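Local coordinates for protein tricorn protease (Thermoplasma acidophilum, PDB 1K32) that probably cleaves oligopeptides released by the proteasome, as a six-chain serine protease whose beta propellers are thought to gate substrate access, at residues 245-250 against 689-694; 14-19 against 696-701; 149-154 against 1013-1018. All coordinates share one frame; numbering follows the deposited sequence.

Contact 1. Residues 245-250 against 689-694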
ATOM      1  N   THR A 245      53.639  42.509  42.896  1.00 27.18           N
ATOM      2  CA  THR A 245      52.876  43.454  42.083  1.00 27.93           C
ATOM      3  C   THR A 245      52.618  42.905  40.677  1.00 27.11           C
ATOM      4  O   THR A 245      51.793  43.447  39.941  1.00 27.51           O
ATOM      5  CB  THR A 245      53.597  44.816  41.934  1.00 28.31           C
ATOM      6  OG1 THR A 245      54.878  44.608  41.341  1.00 28.46           O
ATOM      7  CG2 THR A 245      53.762  45.500  43.287  1.00 28.29           C
ATOM      8  N   ASP A 246      53.310  41.829  40.303  1.00 26.39           N
ATOM      9  CA  ASP A 246      53.133  41.247  38.970  1.00 27.03           C
ATOM     10  C   ASP A 246      51.938  40.296  38.823  1.00 26.92           C
ATOM     11  O   ASP A 246      51.033  40.560  38.026  1.00 25.16           O
ATOM     12  CB  ASP A 246      54.422  40.556  38.502  1.00 28.84           C
ATOM     13  CG  ASP A 246      54.937  39.505  39.476  1.00 30.96           C
ATOM     14  OD1 ASP A 246      55.989  38.919  39.158  1.00 32.96           O
ATOM     15  OD2 ASP A 246      54.322  39.260  40.538  1.00 30.68           O
ATOM     16  N   TYR A 247      51.948  39.192  39.570  1.00 25.59           N
ATOM     17  CA  TYR A 247      50.852  38.223  39.543  1.00 25.62           C
ATOM     18  C   TYR A 247      50.547  37.761  40.958  1.00 24.47           C
ATOM     19  O   TYR A 247      51.427  37.758  41.817  1.00 25.00           O
ATOM     20  CB  TYR A 247      51.199  37.008  38.678  1.00 24.69           C
ATOM     21  CG  TYR A 247      51.632  37.343  37.267  1.00 26.47           C
ATOM     22  CD1 TYR A 247      52.981  37.512  36.947  1.00 26.70           C
ATOM     23  CD2 TYR A 247      50.696  37.477  36.243  1.00 28.52           C
ATOM     24  CE1 TYR A 247      53.390  37.800  35.630  1.00 23.33           C
ATOM     25  CE2 TYR A 247      51.091  37.768  34.927  1.00 26.09           C
ATOM     26  CZ  TYR A 247      52.436  37.923  34.631  1.00 25.10           C
ATOM     27  OH  TYR A 247      52.828  38.172  33.336  1.00 21.71           O
ATOM     28  N   TYR A 248      49.293  37.389  41.198  1.00 23.23           N
ATOM     29  CA  TYR A 248      48.855  36.913  42.507  1.00 25.07           C
ATOM     30  C   TYR A 248      49.491  35.570  42.856  1.00 23.01           C
ATOM     31  O   TYR A 248      49.638  34.705  41.993  1.00 22.92           O
ATOM     32  CB  TYR A 248      47.335  36.725  42.539  1.00 25.05           C
ATOM     33  CG  TYR A 248      46.517  37.966  42.788  1.00 27.89           C
ATOM     34  CD1 TYR A 248      46.730  39.130  42.052  1.00 29.61           C
ATOM     35  CD2 TYR A 248      45.503  37.964  43.743  1.00 28.63           C
ATOM     36  CE1 TYR A 248      45.947  40.267  42.266  1.00 33.05           C
ATOM     37  CE2 TYR A 248      44.715  39.087  43.964  1.00 31.66           C
ATOM     38  CZ  TYR A 248      44.942  40.237  43.224  1.00 33.63           C
ATOM     39  OH  TYR A 248      44.163  41.348  43.456  1.00 37.44           O
ATOM     40  N   PRO A 249      49.896  35.393  44.121  1.00 21.56           N
ATOM     41  CA  PRO A 249      50.501  34.135  44.562  1.00 22.03           C
ATOM     42  C   PRO A 249      49.346  33.135  44.731  1.00 20.81           C
ATOM     43  O   PRO A 249      48.209  33.528  45.017  1.00 18.94           O
ATOM     44  CB  PRO A 249      51.150  34.515  45.892  1.00 22.92           C
ATOM     45  CG  PRO A 249      50.162  35.511  46.453  1.00 22.62           C
ATOM     46  CD  PRO A 249      49.873  36.378  45.221  1.00 22.43           C
ATOM     47  N   ARG A 250      49.625  31.851  44.548  1.00 22.63           N
ATOM     48  CA  ARG A 250      48.569  30.851  44.665  1.00 21.70           C
ATOM     49  C   ARG A 250      49.056  29.520  45.192  1.00 23.04           C
ATOM     50  O   ARG A 250      50.228  29.156  45.037  1.00 20.54           O
ATOM     51  CB  ARG A 250      47.951  30.534  43.291  1.00 21.19           C
ATOM     52  CG  ARG A 250      47.336  31.678  42.526  1.00 18.56           C
ATOM     53  CD  ARG A 250      46.082  32.199  43.198  1.00 19.23           C
ATOM     54  NE  ARG A 250      45.585  33.353  42.470  1.00 17.98           N
ATOM     55  CZ  ARG A 250      44.627  34.159  42.900  1.00 19.51           C
ATOM     56  NH1 ARG A 250      44.259  35.186  42.148  1.00 18.64           N
ATOM     57  NH2 ARG A 250      44.048  33.938  44.077  1.00 19.59           N
ATOM     58  N   TYR A 689      45.604  43.738  30.058  1.00 23.13           N
ATOM     59  CA  TYR A 689      45.899  43.049  28.814  1.00 23.98           C
ATOM     60  C   TYR A 689      47.266  42.396  28.637  1.00 26.23           C
ATOM     61  O   TYR A 689      47.341  41.181  28.416  1.00 23.71           O
ATOM     62  CB  TYR A 689      45.650  43.957  27.602  1.00 24.93           C
ATOM     63  CG  TYR A 689      45.889  43.235  26.289  1.00 23.09           C
ATOM     64  CD1 TYR A 689      47.126  43.293  25.647  1.00 23.78           C
ATOM     65  CD2 TYR A 689      44.906  42.412  25.741  1.00 23.69           C
ATOM     66  CE1 TYR A 689      47.383  42.540  24.495  1.00 23.78           C
ATOM     67  CE2 TYR A 689      45.148  41.660  24.595  1.00 24.39           C
ATOM     68  CZ  TYR A 689      46.390  41.728  23.981  1.00 24.35           C
ATOM     69  OH  TYR A 689      46.635  40.973  22.864  1.00 25.13           O
ATOM     70  N   GLU A 690      48.340  43.182  28.722  1.00 24.97           N
ATOM     71  CA  GLU A 690      49.688  42.643  28.485  1.00 28.00           C
ATOM     72  C   GLU A 690      50.121  41.578  29.483  1.00 25.38           C
ATOM     73  O   GLU A 690      50.605  40.521  29.112  1.00 20.99           O
ATOM     74  CB  GLU A 690      50.735  43.768  28.474  1.00 31.82           C
ATOM     75  CG  GLU A 690      52.131  43.268  28.107  1.00 40.65           C
ATOM     76  CD  GLU A 690      53.224  44.290  28.349  1.00 45.99           C
ATOM     77  OE1 GLU A 690      54.413  43.945  28.148  1.00 49.71           O
ATOM     78  OE2 GLU A 690      52.900  45.433  28.739  1.00 50.37           O
ATOM     79  N   LYS A 691      49.959  41.892  30.756  1.00 24.60           N
ATOM     80  CA  LYS A 691      50.321  40.991  31.840  1.00 26.22           C
ATOM     81  C   LYS A 691      49.860  39.552  31.579  1.00 24.52           C
ATOM     82  O   LYS A 691      50.639  38.607  31.704  1.00 24.57           O
ATOM     83  CB  LYS A 691      49.720  41.565  33.124  1.00 26.70           C
ATOM     84  CG  LYS A 691      49.427  40.630  34.249  1.00 28.32           C
ATOM     85  CD  LYS A 691      48.884  41.436  35.433  1.00 26.58           C
ATOM     86  CE  LYS A 691      49.917  42.489  35.881  1.00 27.38           C
ATOM     87  NZ  LYS A 691      49.596  43.146  37.166  1.00 24.07           N
ATOM     88  N   TYR A 692      48.605  39.372  31.199  1.00 21.00           N
ATOM     89  CA  TYR A 692      48.126  38.023  30.945  1.00 21.13           C
ATOM     90  C   TYR A 692      48.406  37.544  29.529  1.00 20.94           C
ATOM     91  O   TYR A 692      48.586  36.350  29.296  1.00 16.28           O
ATOM     92  CB  TYR A 692      46.646  37.927  31.298  1.00 20.58           C
ATOM     93  CG  TYR A 692      46.463  38.167  32.777  1.00 21.97           C
ATOM     94  CD1 TYR A 692      45.989  39.387  33.257  1.00 17.95           C
ATOM     95  CD2 TYR A 692      46.845  37.193  33.700  1.00 19.94           C
ATOM     96  CE1 TYR A 692      45.900  39.626  34.618  1.00 20.74           C
ATOM     97  CE2 TYR A 692      46.765  37.420  35.054  1.00 19.38           C
ATOM     98  CZ  TYR A 692      46.294  38.631  35.515  1.00 21.73           C
ATOM     99  OH  TYR A 692      46.223  38.848  36.869  1.00 20.78           O
ATOM    100  N   ARG A 693      48.471  38.478  28.587  1.00 19.81           N
ATOM    101  CA  ARG A 693      48.780  38.108  27.215  1.00 22.46           C
ATOM    102  C   ARG A 693      50.194  37.502  27.188  1.00 21.29           C
ATOM    103  O   ARG A 693      50.489  36.646  26.367  1.00 22.34           O
ATOM    104  CB  ARG A 693      48.698  39.343  26.304  1.00 25.61           C
ATOM    105  CG  ARG A 693      48.949  39.057  24.828  1.00 30.24           C
ATOM    106  CD  ARG A 693      50.388  39.321  24.458  1.00 34.98           C
ATOM    107  NE  ARG A 693      50.650  39.067  23.041  1.00 40.83           N
ATOM    108  CZ  ARG A 693      50.911  37.868  22.527  1.00 41.77           C
ATOM    109  NH1 ARG A 693      51.132  37.741  21.227  1.00 40.54           N
ATOM    110  NH2 ARG A 693      50.970  36.799  23.314  1.00 41.58           N
ATOM    111  N   ASN A 694      51.060  37.923  28.105  1.00 20.57           N
ATOM    112  CA  ASN A 694      52.426  37.391  28.132  1.00 23.17           C
ATOM    113  C   ASN A 694      52.513  35.945  28.617  1.00 23.40           C
ATOM    114  O   ASN A 694      53.497  35.244  28.351  1.00 22.61           O
ATOM    115  CB  ASN A 694      53.339  38.265  28.998  1.00 24.03           C
ATOM    116  CG  ASN A 694      53.671  39.598  28.339  1.00 26.31           C
ATOM    117  OD1 ASN A 694      53.661  39.713  27.117  1.00 25.95           O
ATOM    118  ND2 ASN A 694      53.977  40.599  29.147  1.00 24.06           N
TER
HETATM  119  O   HOH W   1      47.515  36.902  38.501  1.00 25.43           O
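The phenol of Tyr247 reaches across from the six-bladed beta propeller to Lys691, near the C-terminal end of helix 678-693 in the C1 domain. Residues 245-250 lead into strand 249-254, the first strand of the sixth blade, so the contact joins the link between the fifth and sixth blades to the C1 helices.

Two hydrogen bonds run directly between the segments, both to backbone carbonyls. Tyr247 OH donates to Lys691 O at 2.8 Å, and this oxygen lies in the plane of the tyrosine ring, beyond its edge. In the reverse sense Lys691 NZ makes a weak bond of 3.1 Å to Asp246 O. The lysine bends once, at chi3 (-59°), which folds its amine back to that carbonyl. Asp246 keeps its carboxylate for its own side of the interface: OD2 takes the backbone N of Tyr247 from above the carboxylate plane, while OD1 is paired with Lys263.

Apolar contact accompanies these bonds. Lys691 CG packs on Tyr247 CE2 at 3.4 Å, and the lysine chain and the tyrosine run antiparallel alongside one another. Next to it, Tyr247 points its edge at the face of Tyr692 in an offset edge-to-face pair, the planes at 73° and the centroids 6.0 Å apart.

One water extends the link toward the strand. Tyr692 OH, which also bonds to Glu715, accepts a hydrogen bond from this water at 2.8 Å; the same water accepts from Tyr248 N at 3.3 Å and lies in the plane of the Tyr692 ring.

Contact 2. Residues 14-19 against 696-701; sequences PNLLLN and VPLCKT
Leu698 and Pro14 meet in the closest carbon pair between these segments: Leu698 CD2 lies 3.2 Å from Pro14 CG, a closeness that is doubtful and may reflect a slightly misplaced methyl. Leu698 has CG anti to its carbonyl carbon (chi1 -50°), which sends one methyl to the proline ring and the other toward Leu16. The leucines cross at about a right angle, with Leu16 CB 4.1 Å from Leu698 CB. Leu16 CD2 touches the sulfur of Cys699, SG, at 4.1 Å, and both side chains also pack on Asp704 of helix 702-714.

Direct polar links between the backbones are weak. Leu16 N points poorly at Leu698 O, at 3.3 Å and a bent 122°. A water bridges the same groups: it accepts from Leu16 N and Asn15 ND2 and lies 3.0 Å from Leu698 O, to which it can donate. The amide of Asn15 is held mainly by the loop beside it, ND2 by Glu286 O and OD1 by Leu285 N.

The charged Lys700 chain bends at chi2, and the side chains of Lys700 and Asn15 cross nearly perpendicularly, Lys700 CD 3.9 Å from Asn15 ND2. Lys700 NZ makes weak bonds to Pro14 O at 3.4 Å and to Pro697 O at 3.2 Å, so that one ammonium spans both segments.

The segment 14-19 leads into strand 18-23 at the start of the first blade of the six-bladed propeller. The facing residues form a helix-to-helix connection in the C1 domain, a short 3-10 turn at 696-698 followed by Thr701 as the N-cap of helix 702-714.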
ATOM      1  N   PRO A  14      59.321  28.395  27.528  1.00 41.23           N
ATOM      2  CA  PRO A  14      59.065  27.873  28.871  1.00 39.57           C
ATOM      3  C   PRO A  14      57.623  27.416  29.055  1.00 36.89           C
ATOM      4  O   PRO A  14      56.758  27.719  28.235  1.00 36.78           O
ATOM      5  CB  PRO A  14      59.425  29.055  29.770  1.00 40.50           C
ATOM      6  CG  PRO A  14      59.011  30.226  28.944  1.00 41.04           C
ATOM      7  CD  PRO A  14      59.464  29.863  27.543  1.00 40.10           C
ATOM      8  N   ASN A  15      57.376  26.683  30.136  1.00 33.59           N
ATOM      9  CA  ASN A  15      56.039  26.187  30.439  1.00 29.42           C
ATOM     10  C   ASN A  15      55.373  26.960  31.583  1.00 28.23           C
ATOM     11  O   ASN A  15      56.036  27.648  32.359  1.00 27.53           O
ATOM     12  CB  ASN A  15      56.096  24.705  30.824  1.00 26.91           C
ATOM     13  CG  ASN A  15      56.459  23.801  29.658  1.00 26.91           C
ATOM     14  OD1 ASN A  15      57.622  23.432  29.478  1.00 24.23           O
ATOM     15  ND2 ASN A  15      55.459  23.436  28.860  1.00 23.53           N
ATOM     16  N   LEU A  16      54.054  26.842  31.679  1.00 26.13           N
ATOM     17  CA  LEU A  16      53.309  27.482  32.751  1.00 26.16           C
ATOM     18  C   LEU A  16      53.341  26.461  33.901  1.00 25.97           C
ATOM     19  O   LEU A  16      52.780  25.375  33.785  1.00 26.88           O
ATOM     20  CB  LEU A  16      51.863  27.742  32.311  1.00 24.62           C
ATOM     21  CG  LEU A  16      50.962  28.546  33.250  1.00 24.96           C
ATOM     22  CD1 LEU A  16      51.328  30.028  33.173  1.00 24.84           C
ATOM     23  CD2 LEU A  16      49.499  28.345  32.855  1.00 23.54           C
ATOM     24  N   LEU A  17      54.007  26.799  35.000  1.00 24.57           N
ATOM     25  CA  LEU A  17      54.111  25.877  36.128  1.00 24.30           C
ATOM     26  C   LEU A  17      53.094  26.250  37.200  1.00 24.45           C
ATOM     27  O   LEU A  17      52.928  27.428  37.511  1.00 23.96           O
ATOM     28  CB  LEU A  17      55.531  25.915  36.698  1.00 23.10           C
ATOM     29  CG  LEU A  17      56.668  25.754  35.676  1.00 25.05           C
ATOM     30  CD1 LEU A  17      57.984  25.600  36.417  1.00 23.45           C
ATOM     31  CD2 LEU A  17      56.420  24.533  34.775  1.00 24.26           C
ATOM     32  N   LEU A  18      52.429  25.254  37.782  1.00 21.84           N
ATOM     33  CA  LEU A  18      51.413  25.551  38.785  1.00 22.88           C
ATOM     34  C   LEU A  18      51.269  24.561  39.932  1.00 21.84           C
ATOM     35  O   LEU A  18      51.851  23.474  39.934  1.00 20.77           O
ATOM     36  CB  LEU A  18      50.044  25.651  38.100  1.00 25.62           C
ATOM     37  CG  LEU A  18      49.976  26.279  36.712  1.00 26.86           C
ATOM     38  CD1 LEU A  18      49.242  25.326  35.781  1.00 29.50           C
ATOM     39  CD2 LEU A  18      49.287  27.627  36.778  1.00 26.84           C
ATOM     40  N   ASN A  19      50.471  24.983  40.905  1.00 20.88           N
ATOM     41  CA  ASN A  19      50.097  24.192  42.073  1.00 23.53           C
ATOM     42  C   ASN A  19      51.159  23.225  42.586  1.00 21.30           C
ATOM     43  O   ASN A  19      51.093  22.028  42.356  1.00 20.31           O
ATOM     44  CB  ASN A  19      48.795  23.460  41.739  1.00 25.21           C
ATOM     45  CG  ASN A  19      47.687  24.428  41.300  1.00 27.57           C
ATOM     46  OD1 ASN A  19      46.647  24.023  40.783  1.00 27.45           O
ATOM     47  ND2 ASN A  19      47.913  25.714  41.520  1.00 28.36           N
ATOM     48  N   VAL A 696      50.238  33.709  27.795  1.00 24.34           N
ATOM     49  CA  VAL A 696      49.634  32.878  26.766  1.00 24.95           C
ATOM     50  C   VAL A 696      50.621  31.946  26.060  1.00 25.86           C
ATOM     51  O   VAL A 696      50.329  30.765  25.883  1.00 23.66           O
ATOM     52  CB  VAL A 696      48.902  33.740  25.737  1.00 25.02           C
ATOM     53  CG1 VAL A 696      48.356  32.872  24.605  1.00 25.28           C
ATOM     54  CG2 VAL A 696      47.755  34.481  26.429  1.00 23.83           C
ATOM     55  N   PRO A 697      51.797  32.461  25.646  1.00 27.48           N
ATOM     56  CA  PRO A 697      52.747  31.563  24.969  1.00 27.97           C
ATOM     57  C   PRO A 697      53.302  30.428  25.851  1.00 26.21           C
ATOM     58  O   PRO A 697      53.839  29.445  25.341  1.00 27.01           O
ATOM     59  CB  PRO A 697      53.831  32.518  24.451  1.00 28.50           C
ATOM     60  CG  PRO A 697      53.738  33.702  25.386  1.00 32.27           C
ATOM     61  CD  PRO A 697      52.258  33.861  25.603  1.00 27.62           C
ATOM     62  N   LEU A 698      53.157  30.556  27.166  1.00 25.40           N
ATOM     63  CA  LEU A 698      53.628  29.511  28.081  1.00 24.58           C
ATOM     64  C   LEU A 698      52.612  28.359  28.132  1.00 23.76           C
ATOM     65  O   LEU A 698      52.935  27.261  28.562  1.00 23.05           O
ATOM     66  CB  LEU A 698      53.804  30.051  29.505  1.00 23.31           C
ATOM     67  CG  LEU A 698      54.587  31.335  29.772  1.00 27.70           C
ATOM     68  CD1 LEU A 698      54.729  31.528  31.275  1.00 29.92           C
ATOM     69  CD2 LEU A 698      55.957  31.267  29.136  1.00 29.61           C
ATOM     70  N   CYS A 699      51.382  28.623  27.694  1.00 22.29           N
ATOM     71  CA  CYS A 699      50.322  27.618  27.713  1.00 21.87           C
ATOM     72  C   CYS A 699      50.437  26.601  26.591  1.00 22.36           C
ATOM     73  O   CYS A 699      50.635  26.951  25.431  1.00 22.98           O
ATOM     74  CB  CYS A 699      48.955  28.298  27.631  1.00 18.31           C
ATOM     75  SG  CYS A 699      48.609  29.402  28.999  1.00 21.62           S
ATOM     76  N   LYS A 700      50.309  25.335  26.952  1.00 22.28           N
ATOM     77  CA  LYS A 700      50.386  24.252  25.984  1.00 24.88           C
ATOM     78  C   LYS A 700      49.088  23.459  25.946  1.00 22.88           C
ATOM     79  O   LYS A 700      48.817  22.763  24.980  1.00 23.07           O
ATOM     80  CB  LYS A 700      51.533  23.309  26.326  1.00 26.91           C
ATOM     81  CG  LYS A 700      52.823  23.594  25.587  1.00 34.78           C
ATOM     82  CD  LYS A 700      53.389  24.954  25.912  1.00 36.68           C
ATOM     83  CE  LYS A 700      54.708  25.164  25.189  1.00 38.79           C
ATOM     84  NZ  LYS A 700      55.246  26.539  25.415  1.00 43.04           N
ATOM     85  N   THR A 701      48.293  23.558  27.005  1.00 20.98           N
ATOM     86  CA  THR A 701      47.027  22.832  27.055  1.00 21.52           C
ATOM     87  C   THR A 701      45.862  23.771  27.351  1.00 21.05           C
ATOM     88  O   THR A 701      46.052  24.907  27.831  1.00 20.71           O
ATOM     89  CB  THR A 701      47.057  21.704  28.123  1.00 20.26           C
ATOM     90  OG1 THR A 701      47.108  22.286  29.434  1.00 22.15           O
ATOM     91  CG2 THR A 701      48.279  20.804  27.913  1.00 18.82           C
TER
HETATM   92  O   HOH W   2      53.024  24.647  29.968  1.00 26.57           O

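Contact 3. Residues 149-154 against 1013-1018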
ATOM      1  N   LEU A 149      34.287  12.895  59.519  1.00 22.91           N
ATOM      2  CA  LEU A 149      34.791  13.554  60.717  1.00 20.58           C
ATOM      3  C   LEU A 149      33.683  14.368  61.344  1.00 20.47           C
ATOM      4  O   LEU A 149      33.778  14.768  62.493  1.00 20.20           O
ATOM      5  CB  LEU A 149      35.988  14.444  60.377  1.00 22.24           C
ATOM      6  CG  LEU A 149      37.151  13.725  59.677  1.00 23.73           C
ATOM      7  CD1 LEU A 149      38.377  14.616  59.733  1.00 22.77           C
ATOM      8  CD2 LEU A 149      37.442  12.372  60.350  1.00 22.70           C
ATOM      9  N   ASN A 150      32.629  14.615  60.569  1.00 21.75           N
ATOM     10  CA  ASN A 150      31.461  15.362  61.028  1.00 21.33           C
ATOM     11  C   ASN A 150      31.763  16.744  61.564  1.00 20.98           C
ATOM     12  O   ASN A 150      31.236  17.133  62.606  1.00 19.47           O
ATOM     13  CB  ASN A 150      30.739  14.558  62.104  1.00 22.24           C
ATOM     14  CG  ASN A 150      30.200  13.263  61.572  1.00 24.02           C
ATOM     15  OD1 ASN A 150      30.293  12.229  62.219  1.00 26.73           O
ATOM     16  ND2 ASN A 150      29.633  13.311  60.377  1.00 22.85           N
ATOM     17  N   LEU A 151      32.607  17.482  60.855  1.00 20.82           N
ATOM     18  CA  LEU A 151      32.970  18.827  61.273  1.00 20.96           C
ATOM     19  C   LEU A 151      32.326  19.861  60.351  1.00 21.88           C
ATOM     20  O   LEU A 151      32.655  21.052  60.402  1.00 23.49           O
ATOM     21  CB  LEU A 151      34.494  18.967  61.265  1.00 23.30           C
ATOM     22  CG  LEU A 151      35.230  18.088  62.284  1.00 25.67           C
ATOM     23  CD1 LEU A 151      36.696  17.906  61.898  1.00 27.02           C
ATOM     24  CD2 LEU A 151      35.106  18.717  63.661  1.00 24.11           C
ATOM     25  N   GLY A 152      31.395  19.398  59.521  1.00 22.39           N
ATOM     26  CA  GLY A 152      30.708  20.271  58.581  1.00 23.19           C
ATOM     27  C   GLY A 152      31.522  20.478  57.315  1.00 23.77           C
ATOM     28  O   GLY A 152      32.592  19.888  57.175  1.00 23.54           O
ATOM     29  N   PRO A 153      31.044  21.308  56.367  1.00 24.31           N
ATOM     30  CA  PRO A 153      31.798  21.543  55.128  1.00 23.20           C
ATOM     31  C   PRO A 153      33.143  22.194  55.407  1.00 22.58           C
ATOM     32  O   PRO A 153      33.260  23.059  56.270  1.00 20.68           O
ATOM     33  CB  PRO A 153      30.875  22.451  54.316  1.00 24.06           C
ATOM     34  CG  PRO A 153      30.080  23.172  55.371  1.00 28.55           C
ATOM     35  CD  PRO A 153      29.783  22.069  56.376  1.00 23.29           C
ATOM     36  N   ALA A 154      34.166  21.756  54.688  1.00 21.22           N
ATOM     37  CA  ALA A 154      35.498  22.320  54.863  1.00 22.58           C
ATOM     38  C   ALA A 154      36.342  22.050  53.636  1.00 22.41           C
ATOM     39  O   ALA A 154      36.072  21.125  52.854  1.00 20.11           O
ATOM     40  CB  ALA A 154      36.170  21.738  56.105  1.00 24.31           C
ATOM     41  N   ASP A1013      28.886  22.180  66.198  1.00 28.04           N
ATOM     42  CA  ASP A1013      27.442  22.026  66.017  1.00 26.49           C
ATOM     43  C   ASP A1013      27.248  20.788  65.149  1.00 25.54           C
ATOM     44  O   ASP A1013      26.384  19.960  65.420  1.00 26.05           O
ATOM     45  CB  ASP A1013      26.844  23.260  65.334  1.00 27.44           C
ATOM     46  CG  ASP A1013      26.734  24.448  66.272  1.00 30.51           C
ATOM     47  OD1 ASP A1013      27.103  25.574  65.879  1.00 30.47           O
ATOM     48  OD2 ASP A1013      26.267  24.255  67.411  1.00 33.06           O
ATOM     49  N   TYR A1014      28.062  20.663  64.106  1.00 24.38           N
ATOM     50  CA  TYR A1014      27.979  19.497  63.231  1.00 25.24           C
ATOM     51  C   TYR A1014      28.372  18.248  64.008  1.00 25.62           C
ATOM     52  O   TYR A1014      27.779  17.197  63.821  1.00 25.86           O
ATOM     53  CB  TYR A1014      28.905  19.639  62.024  1.00 23.24           C
ATOM     54  CG  TYR A1014      28.440  20.658  61.014  1.00 24.24           C
ATOM     55  CD1 TYR A1014      28.965  21.949  61.003  1.00 22.51           C
ATOM     56  CD2 TYR A1014      27.479  20.327  60.062  1.00 22.76           C
ATOM     57  CE1 TYR A1014      28.543  22.881  60.060  1.00 25.34           C
ATOM     58  CE2 TYR A1014      27.049  21.254  59.116  1.00 23.71           C
ATOM     59  CZ  TYR A1014      27.585  22.519  59.121  1.00 22.03           C
ATOM     60  OH  TYR A1014      27.185  23.419  58.174  1.00 25.58           O
ATOM     61  N   LEU A1015      29.374  18.370  64.875  1.00 27.15           N
ATOM     62  CA  LEU A1015      29.821  17.242  65.683  1.00 29.89           C
ATOM     63  C   LEU A1015      28.703  16.729  66.580  1.00 30.17           C
ATOM     64  O   LEU A1015      28.541  15.527  66.731  1.00 30.43           O
ATOM     65  CB  LEU A1015      31.017  17.633  66.561  1.00 29.08           C
ATOM     66  CG  LEU A1015      32.421  17.464  65.985  1.00 30.04           C
ATOM     67  CD1 LEU A1015      33.449  17.833  67.056  1.00 27.65           C
ATOM     68  CD2 LEU A1015      32.626  16.021  65.526  1.00 28.77           C
ATOM     69  N   SER A1016      27.929  17.640  67.164  1.00 31.66           N
ATOM     70  CA  SER A1016      26.837  17.250  68.052  1.00 33.55           C
ATOM     71  C   SER A1016      25.560  16.864  67.306  1.00 34.35           C
ATOM     72  O   SER A1016      24.567  16.479  67.922  1.00 35.09           O
ATOM     73  CB  SER A1016      26.528  18.375  69.047  1.00 33.78           C
ATOM     74  OG  SER A1016      25.896  19.474  68.412  1.00 36.30           O
ATOM     75  N   GLY A1017      25.585  16.969  65.981  1.00 34.81           N
ATOM     76  CA  GLY A1017      24.417  16.618  65.192  1.00 33.54           C
ATOM     77  C   GLY A1017      23.263  17.600  65.298  1.00 33.91           C
ATOM     78  O   GLY A1017      22.120  17.258  65.008  1.00 33.77           O
ATOM     79  N   LYS A1018      23.549  18.827  65.713  1.00 32.80           N
ATOM     80  CA  LYS A1018      22.502  19.823  65.841  1.00 33.08           C
ATOM     81  C   LYS A1018      22.585  20.874  64.739  1.00 31.46           C
ATOM     82  O   LYS A1018      23.677  21.283  64.349  1.00 31.36           O
ATOM     83  CB  LYS A1018      22.597  20.504  67.210  1.00 35.69           C
TER
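Tyr1014 carries its ring with CG anti to the carbonyl carbon (chi1 -72°), which lays one face flat against the backbone at Gly152. That glycine has a positive phi of 83°, and with no side chain in the way its CA comes down over the middle of the ring. The CH-pi contact is close to perpendicular: Gly152 CA sits 3.4 Å from the Tyr1014 ring centroid and only 13° off the ring normal. Pro153 lies across the hydroxyl end of the ring, nearly at right angles to the tyrosine, with Pro153 CD 3.5 Å from Tyr1014 CZ. Tyr1014 also stacks on the ring of Tyr1009.

Residues 149-154 connect strand 145-148, the outermost of the third propeller blade, to strand 156-160, which opens the fourth. Across from this link lies the short helix 1011-1015, which follows the last strand of the parallel sheet in the S41 peptidase fold, so the link between two blades rests on the protease part of the same chain.

Leu1015 packs beside Tyr1014 on the same loop. It lies alongside Leu151, the two leucines running in a common direction, with Leu151 CD2 at 3.8 Å from Leu1015 CG. Leu1015 CD2 meets Leu149 O at 3.5 Å. Asn150 O approaches Leu1015 N to 3.2 Å, but the angle is too poor for a hydrogen bond, and none joins the two segments.

A Schellman motif with Gly1017 closes the helix. Lys1018 N bonds to Asp1013 O at 3.1 Å and Gly1017 N to Tyr1014 O, also at 3.1 Å, while Ser1016 OG reaches Asp1013 O from the opposite face of its carbonyl plane to Lys1018 N.

Contacts 1 and 2 both tie the six-bladed propeller to the C1 domain, and their C1 segments nearly follow one another in sequence; their centres are 13 Å apart. The centre of contact 3 is about 39 Å from that of contact 1, and it holds a different pair, a link between blades and the S41 peptidase part. Contact 1 is the surface contact; the other two are partly buried. The chemistry differs too: phenol and lysine bonds to carbonyls plus a tyrosine pair in contact 1, leucine and proline packing with weak and water-mediated links in contact 2, apolar and CH-pi packing in contact 3. Contact 1 is nested in the chain loop closed by contact 2, whereas contacts 2 and 3 cross.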